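PDB 3SIR: caspase subunit p21, which acts as a cysteine endopeptidase in the caspase cascade that carries out apoptosis in Drosophila. Local coordinates for residues Q81-S84 with D85-C88. The protein carries 1 engineered substitution. Numbering follows the deposited sequence.
Sequences QNHS and DSDC
His83 and Ser86 close a type I beta turn in the loop between helix 68-79 and strand 86-95 of the central caspase sheet. Across the turn, Ser86 N donates to His83 O at 2.8 Å with an N-H...O angle of 155°. The same carbonyl oxygen also accepts a hydrogen bond from Lys129 NZ, which ties the turn to the chain just ahead of strand 131-138.

The outer corner is the looser part. The CB atoms of Ser84 and Asp85 point away from each other's segment, though both still touch the backbone across the turn, and Asp85 OD2 forms no more than a long, weak ion pair with Lys18 NZ. On this exposed flank an Asx turn, Asn82 to Ser84, overlaps the start of the beta turn: Asn82 OD1 accepts from Ser84 N, although the position of that carboxamide oxygen is doubtful.

The buried side of the turn is its packed part. With chi1 at -48°, the His83 ring stands beside its own backbone N and leads away from Ser86, and NE2 is hydrogen-bonded to Ser78 O at the end of the preceding helix. Leu126 and Met22 also touch His83. Ser86 CB points back toward His83, and Ser86 OG sits at the edge of the His83 imidazole, near the ring plane, 3.7 Å from His83 ND1 and 3.4 Å from His83 CB.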
loop_
_atom_site.group_PDB
_atom_site.type_symbol
_atom_site.label_atom_id
_atom_site.label_comp_id
_atom_site.label_asym_id
_atom_site.label_seq_id
_atom_site.Cartn_x
_atom_site.Cartn_y
_atom_site.Cartn_z
ATOM N N GLN A 81 6.320 8.824 -23.433
ATOM C CA GLN A 81 5.639 10.057 -23.794
ATOM C C GLN A 81 6.054 11.198 -22.878
ATOM O O GLN A 81 6.767 10.989 -21.894
ATOM C CB GLN A 81 4.125 9.866 -23.760
ATOM C CG GLN A 81 3.675 8.609 -24.481
ATOM C CD GLN A 81 2.235 8.680 -24.938
ATOM O OE1 GLN A 81 1.717 9.754 -25.235
ATOM N NE2 GLN A 81 1.573 7.529 -24.978
ATOM N N ASN A 82 5.696 12.414 -23.283
ATOM C CA ASN A 82 5.912 13.604 -22.472
ATOM C C ASN A 82 4.644 13.940 -21.700
ATOM O O ASN A 82 3.670 14.438 -22.270
ATOM C CB ASN A 82 6.332 14.784 -23.356
ATOM C CG ASN A 82 6.001 16.136 -22.740
ATOM O OD1 ASN A 82 5.628 16.228 -21.570
ATOM N ND2 ASN A 82 6.098 17.190 -23.544
ATOM N N HIS A 83 4.643 13.604 -20.412
ATOM C CA HIS A 83 3.517 13.927 -19.550
ATOM C C HIS A 83 3.765 15.189 -18.726
ATOM O O HIS A 83 3.199 15.350 -17.645
ATOM C CB HIS A 83 3.189 12.739 -18.650
ATOM C CG HIS A 83 3.090 11.436 -19.383
ATOM N ND1 HIS A 83 1.899 10.945 -19.873
ATOM C CD2 HIS A 83 4.039 10.531 -19.723
ATOM C CE1 HIS A 83 2.108 9.768 -20.434
ATOM N NE2 HIS A 83 3.402 9.506 -20.382
ATOM N N SER A 84 4.510 16.131 -19.298
ATOM C CA SER A 84 4.739 17.443 -18.688
ATOM C C SER A 84 3.464 18.142 -18.221
ATOM O O SER A 84 3.516 18.997 -17.335
ATOM C CB SER A 84 5.475 18.369 -19.663
ATOM O OG SER A 84 6.832 17.999 -19.800
ATOM N N ASP A 85 2.382 17.942 -18.969
ATOM C CA ASP A 85 1.105 18.587 -18.692
ATOM C C ASP A 85 0.170 17.662 -17.919
ATOM O O ASP A 85 -1.022 17.951 -17.766
ATOM C CB ASP A 85 0.441 19.005 -20.002
ATOM C CG ASP A 85 1.264 20.017 -20.776
ATOM O OD1 ASP A 85 2.270 20.511 -20.222
ATOM O OD2 ASP A 85 0.900 20.326 -21.932
ATOM N N SER A 86 0.711 16.537 -17.459
ATOM C CA SER A 86 -0.070 15.549 -16.727
ATOM C C SER A 86 0.012 15.765 -15.215
ATOM O O SER A 86 1.090 16.016 -14.672
ATOM C CB SER A 86 0.399 14.135 -17.093
ATOM O OG SER A 86 -0.071 13.758 -18.379
ATOM N N ASP A 87 -1.135 15.677 -14.545
ATOM C CA ASP A 87 -1.179 15.356 -13.122
ATOM C C ASP A 87 -0.405 14.070 -12.840
ATOM O O ASP A 87 0.544 14.060 -12.053
ATOM C CB ASP A 87 -2.625 15.180 -12.652
ATOM C CG ASP A 87 -3.371 16.497 -12.517
ATOM O OD1 ASP A 87 -2.746 17.563 -12.712
ATOM O OD2 ASP A 87 -4.586 16.465 -12.212
ATOM N N CYS A 88 -0.840 12.979 -13.464
ATOM C CA CYS A 88 -0.409 11.643 -13.068
ATOM C C CYS A 88 -0.430 10.664 -14.237
ATOM O O CYS A 88 -0.490 11.065 -15.399
ATOM C CB CYS A 88 -1.315 11.110 -11.959
ATOM S SG CYS A 88 -3.008 10.760 -12.497
#